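Local coordinates for protein putative nucleotide-diphospho-sugar transferase (Desulfovibrio desulfuricans subsp. desulfuricans, PDB 3CGX) that probably transfers a sugar from a nucleotide-diphospho-sugar donor, as a putative glycosyltransferase with a GT-A-type nucleotide-binding fold, at residues K20-L23 and G24-V27; Q96-D100 and D101-R105. All coordinates share one frame; numbering follows the deposited sequence.

Interaction 1. Residues K20-L23 and G24-V27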
ATOM      1  N   LYS A  20       7.321  -2.938 -11.054  1.00 24.45           N
ATOM      2  CA  LYS A  20       8.567  -3.460 -10.464  1.00 25.11           C
ATOM      3  C   LYS A  20       9.680  -3.616 -11.482  1.00 25.08           C
ATOM      4  O   LYS A  20      10.385  -4.634 -11.544  1.00 22.15           O
ATOM      5  CB  LYS A  20       8.296  -4.787  -9.728  1.00 25.02           C
ATOM      6  CG  LYS A  20       7.319  -4.642  -8.518  1.00 26.77           C
ATOM      7  CD  LYS A  20       7.808  -3.557  -7.502  1.00 28.85           C
ATOM      8  CE  LYS A  20       7.057  -3.502  -6.215  1.00 31.15           C
ATOM      9  NZ  LYS A  20       7.407  -2.264  -5.422  1.00 32.45           N
ATOM     10  N   THR A  21       9.859  -2.592 -12.300  1.00 21.70           N
ATOM     11  CA  THR A  21      10.878  -2.672 -13.338  1.00 22.90           C
ATOM     12  C   THR A  21      12.317  -2.667 -12.806  1.00 22.98           C
ATOM     13  O   THR A  21      13.212  -3.273 -13.397  1.00 23.16           O
ATOM     14  CB  THR A  21      10.688  -1.569 -14.398  1.00 25.82           C
ATOM     15  OG1 THR A  21      10.739  -0.300 -13.750  1.00 27.60           O
ATOM     16  CG2 THR A  21       9.364  -1.808 -15.166  1.00 29.95           C
ATOM     17  N   ARG A  22      12.547  -1.999 -11.696  1.00 22.70           N
ATOM     18  CA  ARG A  22      13.869  -2.020 -11.080  1.00 25.03           C
ATOM     19  C   ARG A  22      14.249  -3.456 -10.556  1.00 21.01           C
ATOM     20  O   ARG A  22      15.391  -3.933 -10.729  1.00 23.34           O
ATOM     21  CB  ARG A  22      13.917  -1.019  -9.940  1.00 24.02           C
ATOM     22  CG  ARG A  22      15.147  -1.135  -9.127  1.00 34.61           C
ATOM     23  CD  ARG A  22      16.240  -0.327  -9.655  1.00 44.65           C
ATOM     24  NE  ARG A  22      17.416  -0.334  -8.793  1.00 48.92           N
ATOM     25  CZ  ARG A  22      17.575   0.445  -7.731  1.00 49.08           C
ATOM     26  NH1 ARG A  22      16.612   1.290  -7.345  1.00 60.29           N
ATOM     27  NH2 ARG A  22      18.685   0.361  -7.030  1.00 36.43           N
ATOM     28  N   LEU A  23      13.282  -4.126  -9.938  1.00 20.54           N
ATOM     29  CA  LEU A  23      13.435  -5.526  -9.546  1.00 21.52           C
ATOM     30  C   LEU A  23      13.606  -6.385 -10.824  1.00 21.13           C
ATOM     31  O   LEU A  23      14.476  -7.259 -10.899  1.00 21.33           O
ATOM     32  CB  LEU A  23      12.243  -5.953  -8.672  1.00 23.67           C
ATOM     33  CG  LEU A  23      12.102  -7.415  -8.308  1.00 26.50           C
ATOM     34  CD1 LEU A  23      13.334  -7.876  -7.466  1.00 20.61           C
ATOM     35  CD2 LEU A  23      10.841  -7.630  -7.546  1.00 23.45           C
ATOM     36  N   GLY A  24      12.811  -6.096 -11.860  1.00 17.71           N
ATOM     37  CA  GLY A  24      12.903  -6.795 -13.149  1.00 17.99           C
ATOM     38  C   GLY A  24      14.245  -6.757 -13.859  1.00 22.68           C
ATOM     39  O   GLY A  24      14.576  -7.668 -14.612  1.00 22.86           O
ATOM     40  N   GLU A  25      15.012  -5.698 -13.633  1.00 21.30           N
ATOM     41  CA  GLU A  25      16.373  -5.544 -14.231  1.00 24.66           C
ATOM     42  C   GLU A  25      17.275  -6.679 -13.806  1.00 25.19           C
ATOM     43  O   GLU A  25      18.179  -7.104 -14.538  1.00 24.71           O
ATOM     44  CB  GLU A  25      17.002  -4.184 -13.813  1.00 25.57           C
ATOM     45  CG  GLU A  25      16.490  -3.042 -14.678  1.00 33.44           C
ATOM     46  CD  GLU A  25      16.941  -1.666 -14.235  1.00 40.69           C
ATOM     47  OE1 GLU A  25      16.389  -1.115 -13.260  1.00 50.81           O
ATOM     48  OE2 GLU A  25      17.806  -1.097 -14.909  1.00 50.43           O
ATOM     49  N   VAL A  26      16.966  -7.231 -12.650  1.00 22.57           N
ATOM     50  CA  VAL A  26      17.746  -8.340 -12.065  1.00 24.60           C
ATOM     51  C   VAL A  26      17.078  -9.696 -12.247  1.00 27.08           C
ATOM     52  O   VAL A  26      17.706 -10.610 -12.751  1.00 26.07           O
ATOM     53  CB  VAL A  26      18.051  -8.111 -10.548  1.00 27.71           C
ATOM     54  CG1 VAL A  26      18.635  -9.347  -9.896  1.00 23.09           C
ATOM     55  CG2 VAL A  26      19.000  -6.919 -10.382  1.00 27.40           C
ATOM     56  N   VAL A  27      15.795  -9.818 -11.900  1.00 25.23           N
ATOM     57  CA  VAL A  27      15.145 -11.117 -11.902  1.00 22.57           C
ATOM     58  C   VAL A  27      14.330 -11.387 -13.168  1.00 25.33           C
ATOM     59  O   VAL A  27      13.803 -12.491 -13.356  1.00 25.68           O
ATOM     60  CB  VAL A  27      14.238 -11.332 -10.642  1.00 22.08           C
ATOM     61  CG1 VAL A  27      15.023 -11.091  -9.349  1.00 25.46           C
ATOM     62  CG2 VAL A  27      12.956 -10.466 -10.733  1.00 23.34           C
TER
HETATM   63  O   HOH W   1      13.572   0.399 -13.890  1.00 42.46           O
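Leu23 and Val27, one turn apart on a short helix, make up the close-packed side of this contact. Leu23 CG lies 4.0 Å from Val27 CG2, the two side chains crossing at a slant, while CD1 of the leucine approaches both methyls of the valine. With chi1 of Val27 at -54°, Val27 CG2 takes the position between the backbone N and the carbonyl carbon, which puts it over the preceding turn, 3.6 Å from Leu23 O. That carbonyl accepts twice: Val27 N bonds nearly straight (170°) and in the carbonyl plane, whereas Val26 N reaches it from above that plane. The turn begins at Lys20, the N-cap of helix 21-27, whose O receives Gly24 N at 2.9 Å; its NZ turns away to a salt bridge with Asp112. Leu23 also packs on Ala32 and Leu35 of helix 29-47 and on Leu198 of helix 195-204. The solvent side is looser. Glu25 N makes two weak bonds, to Thr21 O and Arg22 O. Glu25 OE1 lies 3.5 Å from Arg22 CA and 3.7 Å from Arg22 CD, while Arg22 NE, at 4.6 Å, stays short of a salt bridge. A water 2.9 Å from Thr21 OG1 donates to Glu25 OE1 at 3.3 Å.

Interaction 2. Residues Q96-D100 and D101-R105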
ATOM      1  N   GLN A  96     -11.256  11.623  -0.207  1.00 24.57           N
ATOM      2  CA  GLN A  96     -12.349  12.577  -0.243  1.00 25.26           C
ATOM      3  C   GLN A  96     -13.621  11.866  -0.626  1.00 24.88           C
ATOM      4  O   GLN A  96     -14.668  12.093  -0.048  1.00 26.88           O
ATOM      5  CB  GLN A  96     -12.071  13.727  -1.221  1.00 26.22           C
ATOM      6  CG  GLN A  96     -13.225  14.723  -1.231  1.00 25.27           C
ATOM      7  CD  GLN A  96     -13.348  15.474   0.091  1.00 29.49           C
ATOM      8  OE1 GLN A  96     -14.309  15.286   0.831  1.00 32.61           O
ATOM      9  NE2 GLN A  96     -12.353  16.294   0.403  1.00 26.01           N
ATOM     10  N   LYS A  97     -13.510  10.958  -1.578  1.00 23.91           N
ATOM     11  CA  LYS A  97     -14.660  10.181  -2.048  1.00 26.20           C
ATOM     12  C   LYS A  97     -15.220   9.269  -0.967  1.00 27.23           C
ATOM     13  O   LYS A  97     -16.458   9.113  -0.799  1.00 28.17           O
ATOM     14  CB  LYS A  97     -14.255   9.360  -3.259  1.00 26.18           C
ATOM     15  CG  LYS A  97     -15.216   8.295  -3.702  1.00 32.67           C
ATOM     16  CD  LYS A  97     -16.401   8.812  -4.438  1.00 44.01           C
ATOM     17  CE  LYS A  97     -17.104   7.642  -5.150  1.00 46.84           C
ATOM     18  NZ  LYS A  97     -17.312   6.441  -4.272  1.00 40.41           N
ATOM     19  N   ALA A  98     -14.306   8.651  -0.229  1.00 22.75           N
ATOM     20  CA  ALA A  98     -14.687   7.722   0.846  1.00 20.96           C
ATOM     21  C   ALA A  98     -15.438   8.467   1.953  1.00 22.41           C
ATOM     22  O   ALA A  98     -16.459   7.999   2.458  1.00 24.90           O
ATOM     23  CB  ALA A  98     -13.463   6.942   1.387  1.00 23.21           C
ATOM     24  N   PHE A  99     -14.974   9.663   2.267  1.00 22.09           N
ATOM     25  CA  PHE A  99     -15.617  10.471   3.284  1.00 23.95           C
ATOM     26  C   PHE A  99     -16.967  10.934   2.761  1.00 23.75           C
ATOM     27  O   PHE A  99     -17.935  10.968   3.495  1.00 24.99           O
ATOM     28  CB  PHE A  99     -14.743  11.664   3.707  1.00 21.90           C
ATOM     29  CG  PHE A  99     -13.576  11.270   4.579  1.00 22.17           C
ATOM     30  CD1 PHE A  99     -13.779  10.481   5.706  1.00 24.74           C
ATOM     31  CD2 PHE A  99     -12.302  11.680   4.284  1.00 23.57           C
ATOM     32  CE1 PHE A  99     -12.745  10.126   6.493  1.00 22.30           C
ATOM     33  CE2 PHE A  99     -11.245  11.299   5.076  1.00 27.66           C
ATOM     34  CZ  PHE A  99     -11.463  10.520   6.174  1.00 25.19           C
ATOM     35  N   ASP A 100     -17.016  11.316   1.493  1.00 25.45           N
ATOM     36  CA  ASP A 100     -18.302  11.703   0.860  1.00 26.29           C
ATOM     37  C   ASP A 100     -19.290  10.546   0.902  1.00 27.84           C
ATOM     38  O   ASP A 100     -20.490  10.740   1.003  1.00 30.39           O
ATOM     39  CB  ASP A 100     -18.108  12.105  -0.601  1.00 28.62           C
ATOM     40  CG  ASP A 100     -17.397  13.426  -0.760  1.00 27.01           C
ATOM     41  OD1 ASP A 100     -17.187  14.142   0.250  1.00 32.97           O
ATOM     42  OD2 ASP A 100     -17.064  13.748  -1.920  1.00 29.04           O
ATOM     43  N   ASP A 101     -18.774   9.338   0.794  1.00 27.20           N
ATOM     44  CA  ASP A 101     -19.600   8.132   0.826  1.00 28.11           C
ATOM     45  C   ASP A 101     -20.138   7.897   2.232  1.00 27.25           C
ATOM     46  O   ASP A 101     -21.018   7.070   2.428  1.00 29.25           O
ATOM     47  CB  ASP A 101     -18.828   6.861   0.415  1.00 25.85           C
ATOM     48  CG  ASP A 101     -18.466   6.811  -1.076  1.00 40.07           C
ATOM     49  OD1 ASP A 101     -18.969   7.659  -1.848  1.00 39.29           O
ATOM     50  OD2 ASP A 101     -17.633   5.917  -1.434  1.00 48.52           O
ATOM     51  N   GLY A 102     -19.588   8.601   3.209  1.00 26.92           N
ATOM     52  CA  GLY A 102     -20.096   8.490   4.575  1.00 25.91           C
ATOM     53  C   GLY A 102     -19.223   7.755   5.578  1.00 28.09           C
ATOM     54  O   GLY A 102     -19.648   7.552   6.703  1.00 28.38           O
ATOM     55  N   TYR A 103     -18.010   7.337   5.201  1.00 26.49           N
ATOM     56  CA  TYR A 103     -17.117   6.669   6.174  1.00 24.53           C
ATOM     57  C   TYR A 103     -16.640   7.651   7.226  1.00 24.53           C
ATOM     58  O   TYR A 103     -16.457   8.837   6.948  1.00 27.66           O
ATOM     59  CB  TYR A 103     -15.917   5.977   5.477  1.00 21.97           C
ATOM     60  CG  TYR A 103     -16.349   4.818   4.651  1.00 21.13           C
ATOM     61  CD1 TYR A 103     -16.689   3.610   5.256  1.00 22.31           C
ATOM     62  CD2 TYR A 103     -16.463   4.903   3.268  1.00 21.17           C
ATOM     63  CE1 TYR A 103     -17.087   2.520   4.523  1.00 21.53           C
ATOM     64  CE2 TYR A 103     -16.898   3.786   2.508  1.00 24.57           C
ATOM     65  CZ  TYR A 103     -17.204   2.605   3.152  1.00 26.57           C
ATOM     66  OH  TYR A 103     -17.612   1.470   2.463  1.00 28.68           O
ATOM     67  N   ASP A 104     -16.466   7.153   8.441  1.00 25.25           N
ATOM     68  CA  ASP A 104     -15.974   7.945   9.557  1.00 26.59           C
ATOM     69  C   ASP A 104     -14.456   7.946   9.636  1.00 24.35           C
ATOM     70  O   ASP A 104     -13.837   8.908  10.085  1.00 27.36           O
ATOM     71  CB  ASP A 104     -16.495   7.387  10.877  1.00 29.22           C
ATOM     72  CG  ASP A 104     -15.971   8.180  12.092  1.00 41.79           C
ATOM     73  OD1 ASP A 104     -16.184   9.416  12.126  1.00 50.30           O
ATOM     74  OD2 ASP A 104     -15.348   7.565  13.007  1.00 58.74           O
ATOM     75  N   ARG A 105     -13.886   6.812   9.306  1.00 24.64           N
ATOM     76  CA  ARG A 105     -12.455   6.612   9.414  1.00 24.00           C
ATOM     77  C   ARG A 105     -11.968   5.882   8.179  1.00 22.92           C
ATOM     78  O   ARG A 105     -12.519   4.867   7.792  1.00 23.53           O
ATOM     79  CB  ARG A 105     -12.114   5.767  10.640  1.00 24.86           C
ATOM     80  CG  ARG A 105     -12.361   6.446  12.011  1.00 26.58           C
ATOM     81  CD  ARG A 105     -12.204   5.414  13.102  1.00 30.58           C
ATOM     82  NE  ARG A 105     -13.436   4.654  13.269  1.00 34.51           N
ATOM     83  CZ  ARG A 105     -13.515   3.379  13.601  1.00 37.04           C
ATOM     84  NH1 ARG A 105     -12.421   2.667  13.808  1.00 35.35           N
ATOM     85  NH2 ARG A 105     -14.711   2.814  13.720  1.00 35.14           N
TER
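Bends at chi2 (77°) and chi4 (47°) curl the Lys97 chain round to Asp101, whose own CG stands beside its backbone N (chi1 -70°) and thereby faces the preceding turn. Lys97 NZ meets the carboxylate in a lopsided salt bridge: 2.9 Å to Asp101 OD2, on its syn lone pair, and a weak 3.2 Å to Asp101 OD1. Asp101 is tied to the same lysine a second time, through its backbone N and Lys97 O at 2.8 Å. The chain then leaves the helix by a Schellman motif. Gly102, with a positive phi that suits glycine, sends its N to Phe99 O from well above the carbonyl plane, and Tyr103 N closes the turn on Ala98 O at 3.2 Å. Ala98 O also lies at the edge of the Tyr103 ring, 3.2 Å from Tyr103 CD2. Phe99 presents its own ring edge to Tyr103 O, which is buried without a hydrogen-bonding partner; Phe99 CD1 comes within 3.4 Å of it. Tyr103 OH is held by Asp53, at the start of strand 53-58. The turn thus joins helix 87-100 to strand 105-109, with Ala98 and Phe99 packed on Val106 of that strand and Tyr103 on Cys6 of strand 5-11.

Interaction 1 comes first along the chain and interaction 2 follows some seventy residues later; their centres lie about 37 Å apart on opposite sides of the chain's centre, with nearest atoms about 24 Å apart. The central mixed sheet relates them. Residues 20-27 form a helix reached after strand 5-11, whereas residues 96-105 lead from helix 87-100 into strand 105-109, which runs parallel to 5-11 as its neighbour. One contact therefore lies beyond the end of a sheet strand and the other precedes the start of the adjacent one, as in alternating alpha/beta folds of the GT-A type. The two are local, independent examples of how such a fold begins and ends its helices.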